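Local coordinates for protein peptidase S15/CocE/NonD (Thaumarchaeota archaeon SCGC AB-539-E09, PDB 4PF1) that is a serine aminopeptidase of the alpha/beta hydrolase fold that probably cleaves residues from the N-terminal end of peptides, at residues Pro286-Gly291 and Gln357-His362; Pro311-Pro314 and Leu318-Phe321; Asp361-Leu364 and Pro368-Asp371. All blocks are in the same frame, centred on the assembly; numbering follows the deposited sequence.

Contact 1: Pro286-Gly291 and Gln357-His362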
ATOM      1  N   PRO A 286     -34.754 -28.878  -7.929  1.00 21.68           N
ATOM      2  CA  PRO A 286     -33.504 -29.092  -7.172  1.00 21.11           C
ATOM      3  C   PRO A 286     -32.887 -27.759  -6.745  1.00 23.62           C
ATOM      4  O   PRO A 286     -32.823 -26.821  -7.542  1.00 21.77           O
ATOM      5  CB  PRO A 286     -32.605 -29.840  -8.165  1.00 23.00           C
ATOM      6  CG  PRO A 286     -33.537 -30.399  -9.186  1.00 27.81           C
ATOM      7  CD  PRO A 286     -34.648 -29.417  -9.297  1.00 23.32           C
ATOM      8  N   MET A 287     -32.494 -27.665  -5.469  1.00 20.91           N
ATOM      9  CA  MET A 287     -31.989 -26.436  -4.872  1.00 20.57           C
ATOM     10  C   MET A 287     -30.615 -26.625  -4.253  1.00 22.76           C
ATOM     11  O   MET A 287     -30.393 -27.570  -3.490  1.00 22.82           O
ATOM     12  CB  MET A 287     -32.979 -25.956  -3.795  1.00 23.48           C
ATOM     13  CG  MET A 287     -32.910 -24.472  -3.503  1.00 27.46           C
ATOM     14  SD  MET A 287     -34.125 -23.957  -2.252  1.00 32.78           S
ATOM     15  CE  MET A 287     -35.669 -24.401  -3.078  1.00 30.14           C
ATOM     16  N   LEU A 288     -29.708 -25.693  -4.548  1.00 17.39           N
ATOM     17  CA  LEU A 288     -28.375 -25.640  -3.968  1.00 16.46           C
ATOM     18  C   LEU A 288     -28.269 -24.334  -3.169  1.00 19.33           C
ATOM     19  O   LEU A 288     -27.954 -23.280  -3.730  1.00 18.28           O
ATOM     20  CB  LEU A 288     -27.292 -25.748  -5.070  1.00 16.32           C
ATOM     21  CG  LEU A 288     -25.815 -25.818  -4.617  1.00 20.31           C
ATOM     22  CD1 LEU A 288     -25.528 -27.088  -3.817  1.00 20.30           C
ATOM     23  CD2 LEU A 288     -24.881 -25.754  -5.814  1.00 21.35           C
ATOM     24  N   ILE A 289     -28.625 -24.392  -1.875  1.00 15.65           N
ATOM     25  CA  ILE A 289     -28.613 -23.219  -0.998  1.00 15.11           C
ATOM     26  C   ILE A 289     -27.172 -22.911  -0.591  1.00 18.19           C
ATOM     27  O   ILE A 289     -26.501 -23.756   0.000  1.00 17.50           O
ATOM     28  CB  ILE A 289     -29.547 -23.392   0.236  1.00 18.32           C
ATOM     29  CG1 ILE A 289     -30.942 -23.930  -0.181  1.00 18.96           C
ATOM     30  CG2 ILE A 289     -29.663 -22.069   1.011  1.00 18.25           C
ATOM     31  CD1 ILE A 289     -31.748 -24.576   0.949  1.00 26.10           C
ATOM     32  N   VAL A 290     -26.699 -21.708  -0.935  1.00 14.78           N
ATOM     33  CA  VAL A 290     -25.326 -21.284  -0.669  1.00 14.08           C
ATOM     34  C   VAL A 290     -25.319 -20.137   0.338  1.00 17.72           C
ATOM     35  O   VAL A 290     -25.756 -19.024   0.027  1.00 17.79           O
ATOM     36  CB  VAL A 290     -24.577 -20.897  -1.974  1.00 17.73           C
ATOM     37  CG1 VAL A 290     -23.072 -20.865  -1.752  1.00 17.33           C
ATOM     38  CG2 VAL A 290     -24.932 -21.837  -3.123  1.00 17.59           C
ATOM     39  N   GLY A 291     -24.834 -20.430   1.539  1.00 13.78           N
ATOM     40  CA  GLY A 291     -24.731 -19.461   2.622  1.00 12.93           C
ATOM     41  C   GLY A 291     -23.301 -19.176   3.032  1.00 15.59           C
ATOM     42  O   GLY A 291     -22.402 -19.982   2.779  1.00 14.80           O
ATOM     43  N   GLN A 357     -21.103 -25.967 -10.777  1.00 16.08           N
ATOM     44  CA  GLN A 357     -21.125 -26.301 -12.205  1.00 15.97           C
ATOM     45  C   GLN A 357     -21.514 -27.792 -12.444  1.00 20.05           C
ATOM     46  O   GLN A 357     -22.428 -28.016 -13.236  1.00 20.37           O
ATOM     47  CB  GLN A 357     -19.803 -25.935 -12.907  1.00 17.15           C
ATOM     48  CG  GLN A 357     -19.915 -25.834 -14.445  1.00 21.17           C
ATOM     49  CD  GLN A 357     -21.026 -24.915 -14.937  1.00 33.68           C
ATOM     50  OE1 GLN A 357     -21.259 -23.817 -14.411  1.00 26.21           O
ATOM     51  NE2 GLN A 357     -21.717 -25.338 -15.983  1.00 25.34           N
ATOM     52  N   PRO A 358     -20.959 -28.807 -11.715  1.00 16.06           N
ATOM     53  CA  PRO A 358     -21.416 -30.196 -11.943  1.00 16.18           C
ATOM     54  C   PRO A 358     -22.890 -30.396 -11.559  1.00 19.13           C
ATOM     55  O   PRO A 358     -23.574 -31.192 -12.199  1.00 18.63           O
ATOM     56  CB  PRO A 358     -20.481 -31.030 -11.060  1.00 18.01           C
ATOM     57  CG  PRO A 358     -19.289 -30.163 -10.840  1.00 22.05           C
ATOM     58  CD  PRO A 358     -19.851 -28.779 -10.741  1.00 17.30           C
ATOM     59  N   PHE A 359     -23.385 -29.643 -10.547  1.00 15.39           N
ATOM     60  CA  PHE A 359     -24.798 -29.656 -10.141  1.00 14.86           C
ATOM     61  C   PHE A 359     -25.668 -29.207 -11.327  1.00 18.60           C
ATOM     62  O   PHE A 359     -26.588 -29.923 -11.719  1.00 17.82           O
ATOM     63  CB  PHE A 359     -25.017 -28.735  -8.913  1.00 15.99           C
ATOM     64  CG  PHE A 359     -26.458 -28.444  -8.545  1.00 17.29           C
ATOM     65  CD1 PHE A 359     -27.200 -29.352  -7.796  1.00 20.40           C
ATOM     66  CD2 PHE A 359     -27.059 -27.244  -8.911  1.00 18.74           C
ATOM     67  CE1 PHE A 359     -28.524 -29.072  -7.436  1.00 21.09           C
ATOM     68  CE2 PHE A 359     -28.384 -26.968  -8.555  1.00 21.32           C
ATOM     69  CZ  PHE A 359     -29.107 -27.884  -7.822  1.00 19.51           C
ATOM     70  N   LEU A 360     -25.328 -28.043 -11.925  1.00 15.33           N
ATOM     71  CA  LEU A 360     -26.045 -27.470 -13.067  1.00 15.22           C
ATOM     72  C   LEU A 360     -25.916 -28.343 -14.313  1.00 19.36           C
ATOM     73  O   LEU A 360     -26.920 -28.588 -14.981  1.00 19.21           O
ATOM     74  CB  LEU A 360     -25.546 -26.043 -13.376  1.00 14.80           C
ATOM     75  CG  LEU A 360     -25.781 -24.974 -12.297  1.00 18.66           C
ATOM     76  CD1 LEU A 360     -25.038 -23.700 -12.632  1.00 18.25           C
ATOM     77  CD2 LEU A 360     -27.271 -24.688 -12.104  1.00 19.80           C
ATOM     78  N   ASP A 361     -24.689 -28.827 -14.619  1.00 15.60           N
ATOM     79  CA  ASP A 361     -24.433 -29.658 -15.799  1.00 16.02           C
ATOM     80  C   ASP A 361     -25.244 -30.955 -15.778  1.00 19.66           C
ATOM     81  O   ASP A 361     -25.709 -31.388 -16.832  1.00 19.08           O
ATOM     82  CB  ASP A 361     -22.936 -29.968 -15.950  1.00 17.93           C
ATOM     83  CG  ASP A 361     -22.106 -28.794 -16.442  1.00 29.68           C
ATOM     84  OD1 ASP A 361     -22.631 -27.984 -17.241  1.00 30.03           O
ATOM     85  OD2 ASP A 361     -20.913 -28.720 -16.080  1.00 36.69           O
ATOM     86  N   HIS A 362     -25.456 -31.551 -14.584  1.00 16.34           N
ATOM     87  CA  HIS A 362     -26.240 -32.780 -14.474  1.00 16.47           C
ATOM     88  C   HIS A 362     -27.717 -32.552 -14.846  1.00 21.34           C
ATOM     89  O   HIS A 362     -28.265 -33.330 -15.620  1.00 21.74           O
ATOM     90  CB  HIS A 362     -26.134 -33.404 -13.070  1.00 17.01           C
ATOM     91  CG  HIS A 362     -27.132 -34.500 -12.839  1.00 20.68           C
ATOM     92  ND1 HIS A 362     -27.084 -35.682 -13.555  1.00 23.01           N
ATOM     93  CD2 HIS A 362     -28.226 -34.520 -12.041  1.00 22.50           C
ATOM     94  CE1 HIS A 362     -28.129 -36.392 -13.156  1.00 22.66           C
ATOM     95  NE2 HIS A 362     -28.839 -35.739 -12.238  1.00 22.80           N
TER
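Phe-359 lays its ring against Leu-288 and Pro-286, joining helix 347-365 to strand 287-292 in the helix-on-sheet packing of the alpha/beta hydrolase fold. Leu-288 CB sits over one ring face in a CH-pi contact, 4.0 Å from the ring centroid of Phe-359, 16° off the normal and displaced toward the rim. Further along the leucine, CD2 comes within 4.1 Å of Phe-359 CG, as the two side chains run past each other in opposite directions. At the ring edge, Pro-286 O lies 3.9 Å from Phe-359 CZ, and the same CZ meets Pro-286 CB at 4.0 Å. With CG anti to the backbone N (chi1 169°), the phenyl group extends from the helix to the strand. Val-182 on the neighbouring strand 178-184 and Tyr-363, edge to face, add to its surroundings.

This buried part contrasts with the far side of the helix, where Asp-361 is partly exposed, as is Pro-358 on the flank. The amide of buried Gln-357, turned away from the strand, donates from NE2 to Asp-361 OD1 at 3.1 Å, from well above the carboxylate plane; Gln-357 OE1 is hydrogen-bonded to Thr-93 OG1 and Asp-361 OD1 also to Tyr-99 OH. Helix and sheet are therefore joined through dispersion and shape, with the carbonyl oxygen of Pro-286 facing the weakly positive ring edge, and the charged and amide groups kept to the other side.

Contact 2: Pro311-Pro314 and Leu318-Phe321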
ATOM      1  N   PRO A 311     -36.677 -31.285   5.862  1.00 30.84           N
ATOM      2  CA  PRO A 311     -37.644 -32.349   6.207  1.00 31.47           C
ATOM      3  C   PRO A 311     -38.636 -32.644   5.073  1.00 37.03           C
ATOM      4  O   PRO A 311     -39.176 -33.748   5.007  1.00 37.10           O
ATOM      5  CB  PRO A 311     -38.355 -31.801   7.446  1.00 33.24           C
ATOM      6  CG  PRO A 311     -38.210 -30.342   7.355  1.00 37.05           C
ATOM      7  CD  PRO A 311     -36.900 -30.077   6.687  1.00 32.00           C
ATOM      8  N   LYS A 312     -38.849 -31.663   4.165  1.00 34.49           N
ATOM      9  CA  LYS A 312     -39.717 -31.812   2.990  1.00 35.14           C
ATOM     10  C   LYS A 312     -39.066 -32.734   1.945  1.00 40.87           C
ATOM     11  O   LYS A 312     -39.758 -33.273   1.081  1.00 41.21           O
ATOM     12  CB  LYS A 312     -40.025 -30.442   2.370  1.00 36.90           C
ATOM     13  CG  LYS A 312     -41.046 -29.626   3.156  1.00 44.24           C
ATOM     14  CD  LYS A 312     -41.260 -28.239   2.549  1.00 50.04           C
ATOM     15  CE  LYS A 312     -42.206 -28.241   1.367  1.00 57.34           C
ATOM     16  NZ  LYS A 312     -43.623 -28.418   1.787  1.00 65.33           N
ATOM     17  N   ASP A 313     -37.730 -32.902   2.031  1.00 38.36           N
ATOM     18  CA  ASP A 313     -36.929 -33.766   1.161  1.00 38.67           C
ATOM     19  C   ASP A 313     -36.134 -34.765   2.049  1.00 44.02           C
ATOM     20  O   ASP A 313     -34.954 -34.534   2.337  1.00 42.84           O
ATOM     21  CB  ASP A 313     -35.999 -32.901   0.282  1.00 39.70           C
ATOM     22  CG  ASP A 313     -35.134 -33.666  -0.696  1.00 48.20           C
ATOM     23  OD1 ASP A 313     -35.632 -34.651  -1.289  1.00 48.93           O
ATOM     24  OD2 ASP A 313     -33.974 -33.259  -0.900  1.00 52.76           O
ATOM     25  N   PRO A 314     -36.793 -35.844   2.560  1.00 42.77           N
ATOM     26  CA  PRO A 314     -36.109 -36.749   3.508  1.00 43.03           C
ATOM     27  C   PRO A 314     -34.876 -37.462   2.943  1.00 46.88           C
ATOM     28  O   PRO A 314     -33.825 -37.452   3.589  1.00 46.38           O
ATOM     29  CB  PRO A 314     -37.200 -37.760   3.886  1.00 45.64           C
ATOM     30  CG  PRO A 314     -38.486 -37.077   3.576  1.00 50.09           C
ATOM     31  CD  PRO A 314     -38.206 -36.239   2.374  1.00 45.16           C
ATOM     32  N   LEU A 318     -33.463 -33.315  -3.575  1.00 28.65           N
ATOM     33  CA  LEU A 318     -33.539 -31.985  -4.184  1.00 27.48           C
ATOM     34  C   LEU A 318     -32.772 -30.886  -3.427  1.00 30.37           C
ATOM     35  O   LEU A 318     -32.244 -29.981  -4.073  1.00 30.11           O
ATOM     36  CB  LEU A 318     -35.016 -31.557  -4.334  1.00 27.51           C
ATOM     37  CG  LEU A 318     -35.927 -32.492  -5.150  1.00 32.32           C
ATOM     38  CD1 LEU A 318     -37.377 -32.326  -4.752  1.00 32.70           C
ATOM     39  CD2 LEU A 318     -35.758 -32.267  -6.649  1.00 34.24           C
ATOM     40  N   VAL A 319     -32.742 -30.927  -2.081  1.00 25.82           N
ATOM     41  CA  VAL A 319     -32.128 -29.846  -1.297  1.00 24.69           C
ATOM     42  C   VAL A 319     -30.688 -30.174  -0.849  1.00 26.57           C
ATOM     43  O   VAL A 319     -30.430 -31.231  -0.273  1.00 26.16           O
ATOM     44  CB  VAL A 319     -33.019 -29.436  -0.085  1.00 28.90           C
ATOM     45  CG1 VAL A 319     -32.413 -28.262   0.680  1.00 28.29           C
ATOM     46  CG2 VAL A 319     -34.432 -29.094  -0.533  1.00 28.91           C
ATOM     47  N   HIS A 320     -29.770 -29.226  -1.102  1.00 21.88           N
ATOM     48  CA  HIS A 320     -28.368 -29.264  -0.684  1.00 21.03           C
ATOM     49  C   HIS A 320     -28.006 -27.929  -0.043  1.00 23.19           C
ATOM     50  O   HIS A 320     -28.367 -26.881  -0.577  1.00 22.35           O
ATOM     51  CB  HIS A 320     -27.438 -29.552  -1.872  1.00 21.83           C
ATOM     52  CG  HIS A 320     -27.770 -30.802  -2.621  1.00 26.15           C
ATOM     53  ND1 HIS A 320     -27.208 -32.018  -2.279  1.00 28.51           N
ATOM     54  CD2 HIS A 320     -28.587 -30.979  -3.683  1.00 28.26           C
ATOM     55  CE1 HIS A 320     -27.701 -32.893  -3.139  1.00 28.44           C
ATOM     56  NE2 HIS A 320     -28.539 -32.314  -4.001  1.00 28.70           N
ATOM     57  N   PHE A 321     -27.302 -27.961   1.099  1.00 19.10           N
ATOM     58  CA  PHE A 321     -26.887 -26.744   1.795  1.00 17.82           C
ATOM     59  C   PHE A 321     -25.364 -26.629   1.826  1.00 20.06           C
ATOM     60  O   PHE A 321     -24.679 -27.552   2.266  1.00 19.59           O
ATOM     61  CB  PHE A 321     -27.476 -26.703   3.220  1.00 19.55           C
ATOM     62  CG  PHE A 321     -27.069 -25.543   4.103  1.00 20.79           C
ATOM     63  CD1 PHE A 321     -27.088 -24.237   3.621  1.00 23.98           C
ATOM     64  CD2 PHE A 321     -26.748 -25.747   5.440  1.00 23.25           C
ATOM     65  CE1 PHE A 321     -26.727 -23.166   4.443  1.00 24.70           C
ATOM     66  CE2 PHE A 321     -26.395 -24.675   6.265  1.00 25.87           C
ATOM     67  CZ  PHE A 321     -26.386 -23.392   5.761  1.00 23.76           C
TER
HETATM   68  O   HOH W   1     -32.422 -32.338   1.631  1.00 24.02           O
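The carboxylate of Asp-313 is approached on one face by the backbone N-H groups of Leu-318 and Val-319, both of which donate to the same oxygen, OD2. On the opposite face a water stands 3.1 Å from Asp-313 OD2, and at the other end of the group OD1 accepts from the backbone N of Lys-317. The bond from Leu-318 N to Asp-313 OD2 measures 2.7 Å. That from Val-319 N to Asp-313 OD2 is 2.9 Å long and almost straight, with an N-H...O angle of 173°. Both donors reach OD2 from about 40° out of the carboxylate plane. Having CG anti to the backbone N (chi1 -179°) extends the acid group across the turn to these amides.

The turn belongs to a beta-alpha-beta crossover of the alpha/beta hydrolase sheet: strand 287-292 leads into helix 301-309, and the chain then returns through this loop to strand 319-324, parallel to and beside the first. Asp-313 thus clamps the loop that follows the helix onto the very start of the incoming strand.

The water, also 3.0 Å from Val-319 O, can donate toward that carbonyl or toward Asp-313 OD2, although it has more acceptors around it than protons. Three consecutive backbone N-H groups on a buried carboxylate would be expected to favour its ionised form, despite the like charge of Glu-315 near OD1. Apolar contact is slight here: Val-319 CG2 only brushes Asp-313 CB at 4.2 Å, while Leu-283 touches both residues and Leu-309, at the end of the helix, packs on Val-319.

Contact 3: Asp361-Leu364 and Pro368-Asp371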
ATOM      1  N   ASP A 361     -24.689 -28.827 -14.619  1.00 15.60           N
ATOM      2  CA  ASP A 361     -24.433 -29.658 -15.799  1.00 16.02           C
ATOM      3  C   ASP A 361     -25.244 -30.955 -15.778  1.00 19.66           C
ATOM      4  O   ASP A 361     -25.709 -31.388 -16.832  1.00 19.08           O
ATOM      5  CB  ASP A 361     -22.936 -29.968 -15.950  1.00 17.93           C
ATOM      6  CG  ASP A 361     -22.106 -28.794 -16.442  1.00 29.68           C
ATOM      7  OD1 ASP A 361     -22.631 -27.984 -17.241  1.00 30.03           O
ATOM      8  OD2 ASP A 361     -20.913 -28.720 -16.080  1.00 36.69           O
ATOM      9  N   HIS A 362     -25.456 -31.551 -14.584  1.00 16.34           N
ATOM     10  CA  HIS A 362     -26.240 -32.780 -14.474  1.00 16.47           C
ATOM     11  C   HIS A 362     -27.717 -32.552 -14.846  1.00 21.34           C
ATOM     12  O   HIS A 362     -28.265 -33.330 -15.620  1.00 21.74           O
ATOM     13  CB  HIS A 362     -26.134 -33.404 -13.070  1.00 17.01           C
ATOM     14  CG  HIS A 362     -27.132 -34.500 -12.839  1.00 20.68           C
ATOM     15  ND1 HIS A 362     -27.084 -35.682 -13.555  1.00 23.01           N
ATOM     16  CD2 HIS A 362     -28.226 -34.520 -12.041  1.00 22.50           C
ATOM     17  CE1 HIS A 362     -28.129 -36.392 -13.156  1.00 22.66           C
ATOM     18  NE2 HIS A 362     -28.839 -35.739 -12.238  1.00 22.80           N
ATOM     19  N   TYR A 363     -28.354 -31.510 -14.287  1.00 18.17           N
ATOM     20  CA  TYR A 363     -29.776 -31.245 -14.524  1.00 18.61           C
ATOM     21  C   TYR A 363     -30.052 -30.518 -15.847  1.00 23.67           C
ATOM     22  O   TYR A 363     -31.186 -30.556 -16.327  1.00 24.05           O
ATOM     23  CB  TYR A 363     -30.384 -30.440 -13.359  1.00 19.58           C
ATOM     24  CG  TYR A 363     -30.452 -31.201 -12.051  1.00 21.21           C
ATOM     25  CD1 TYR A 363     -31.331 -32.269 -11.885  1.00 23.63           C
ATOM     26  CD2 TYR A 363     -29.672 -30.825 -10.961  1.00 21.37           C
ATOM     27  CE1 TYR A 363     -31.395 -32.975 -10.684  1.00 24.42           C
ATOM     28  CE2 TYR A 363     -29.733 -31.517  -9.753  1.00 22.40           C
ATOM     29  CZ  TYR A 363     -30.603 -32.587  -9.615  1.00 30.67           C
ATOM     30  OH  TYR A 363     -30.678 -33.269  -8.423  1.00 32.39           O
ATOM     31  N   LEU A 364     -29.042 -29.854 -16.434  1.00 20.74           N
ATOM     32  CA  LEU A 364     -29.254 -29.076 -17.661  1.00 20.54           C
ATOM     33  C   LEU A 364     -28.628 -29.705 -18.918  1.00 25.30           C
ATOM     34  O   LEU A 364     -29.004 -29.321 -20.028  1.00 24.72           O
ATOM     35  CB  LEU A 364     -28.720 -27.647 -17.488  1.00 19.81           C
ATOM     36  CG  LEU A 364     -29.337 -26.803 -16.371  1.00 23.82           C
ATOM     37  CD1 LEU A 364     -28.427 -25.656 -16.009  1.00 23.32           C
ATOM     38  CD2 LEU A 364     -30.712 -26.285 -16.755  1.00 25.58           C
ATOM     39  N   PRO A 368     -22.879 -36.670 -15.825  1.00 27.65           N
ATOM     40  CA  PRO A 368     -22.902 -37.586 -14.665  1.00 27.81           C
ATOM     41  C   PRO A 368     -23.192 -36.868 -13.351  1.00 31.40           C
ATOM     42  O   PRO A 368     -22.647 -35.790 -13.099  1.00 30.19           O
ATOM     43  CB  PRO A 368     -21.498 -38.195 -14.668  1.00 29.83           C
ATOM     44  CG  PRO A 368     -21.052 -38.095 -16.075  1.00 34.35           C
ATOM     45  CD  PRO A 368     -21.622 -36.812 -16.590  1.00 29.32           C
ATOM     46  N   LYS A 369     -24.096 -37.445 -12.540  1.00 28.90           N
ATOM     47  CA  LYS A 369     -24.519 -36.864 -11.268  1.00 28.61           C
ATOM     48  C   LYS A 369     -23.405 -36.942 -10.226  1.00 32.66           C
ATOM     49  O   LYS A 369     -22.979 -38.037  -9.850  1.00 33.06           O
ATOM     50  CB  LYS A 369     -25.795 -37.556 -10.748  1.00 31.61           C
ATOM     51  CG  LYS A 369     -26.429 -36.854  -9.548  1.00 43.63           C
ATOM     52  CD  LYS A 369     -27.798 -37.429  -9.207  1.00 52.94           C
ATOM     53  CE  LYS A 369     -28.285 -36.985  -7.845  1.00 62.54           C
ATOM     54  NZ  LYS A 369     -28.624 -35.535  -7.810  1.00 68.70           N
ATOM     55  N   LEU A 370     -22.940 -35.774  -9.760  1.00 28.74           N
ATOM     56  CA  LEU A 370     -21.917 -35.692  -8.723  1.00 28.46           C
ATOM     57  C   LEU A 370     -22.554 -35.952  -7.363  1.00 31.95           C
ATOM     58  O   LEU A 370     -23.646 -35.449  -7.089  1.00 30.85           O
ATOM     59  CB  LEU A 370     -21.224 -34.309  -8.755  1.00 27.92           C
ATOM     60  CG  LEU A 370     -20.155 -34.035  -7.679  1.00 32.23           C
ATOM     61  CD1 LEU A 370     -18.872 -34.811  -7.952  1.00 32.83           C
ATOM     62  CD2 LEU A 370     -19.855 -32.569  -7.585  1.00 33.53           C
ATOM     63  N   ASP A 371     -21.882 -36.755  -6.518  1.00 29.50           N
ATOM     64  CA  ASP A 371     -22.366 -37.076  -5.179  1.00 29.63           C
ATOM     65  C   ASP A 371     -22.135 -35.882  -4.239  1.00 32.46           C
ATOM     66  O   ASP A 371     -21.145 -35.846  -3.501  1.00 32.55           O
ATOM     67  CB  ASP A 371     -21.694 -38.365  -4.644  1.00 32.23           C
ATOM     68  CG  ASP A 371     -22.190 -38.847  -3.284  1.00 43.81           C
ATOM     69  OD1 ASP A 371     -23.381 -38.609  -2.961  1.00 44.17           O
ATOM     70  OD2 ASP A 371     -21.402 -39.496  -2.561  1.00 50.79           O
TER
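His-362 and Lys-369 meet where the chain leaves helix 347-365 of the alpha/beta hydrolase fold and doubles back in the loop leading to strand 375-379, so that the loop lies against the last turns of the helix.

Most of the contact is aliphatic chain on aromatic ring. Lys-369 CB lies over one face of the imidazole, 3.6 Å from the ring centroid of His-362 and 15° off its normal, nearer the rim than the centre. The lysine then runs on across the ring, its CD reaching to 3.6 Å from His-362 NE2. Ring meets ring on the helix itself: His-362 CD2 stands 3.7 Å above the plane of the Tyr-363 ring, over its centre, and Tyr-363 CZ lies in the imidazole plane at its edge.

Among the polar interactions, His-362 ND1 is hydrogen-bonded to the carbonyl O of Ala-367, which fixes the rotation of the imidazole and links the helix to its own exit. Lys-369 NZ is only 4.4 Å from His-362 NE2, and its charge would tend to disfavour a second proton on the ring. With an alanine at His-362, the lysine chain would probably lose the surface that supports it and the Ala-367 carbonyl its side-chain partner, setting this exposed loop freer to move.

The lysine chain is extended up to a final bend at chi4 (69°), and beyond it NZ makes a weak hydrogen bond of 3.1 Å to Tyr-363 OH.

How the contacts relate
Following the chain from the N terminus, strand 287-292 comes first and supplies one side of contact 1, whose partner on helix 347-365 comes 66 residues further on. Nested within that long loop, contact 2 closes the short turn that joins helix 301-309 to strand 319-324. The two strands are sheet neighbours, and Met-287 N lies 2.7 Å from Leu-318 O, a probable hydrogen bond between contacts 1 and 2. Contact 3 begins on Asp-361 and His-362, where contact 1 ends, and closes the small loop leaving the helix. Pro-286 CG packs 3.7 Å from Tyr-363 CE1. Contacts 2 and 3 follow in series, their centres about 17 Å apart, without touching.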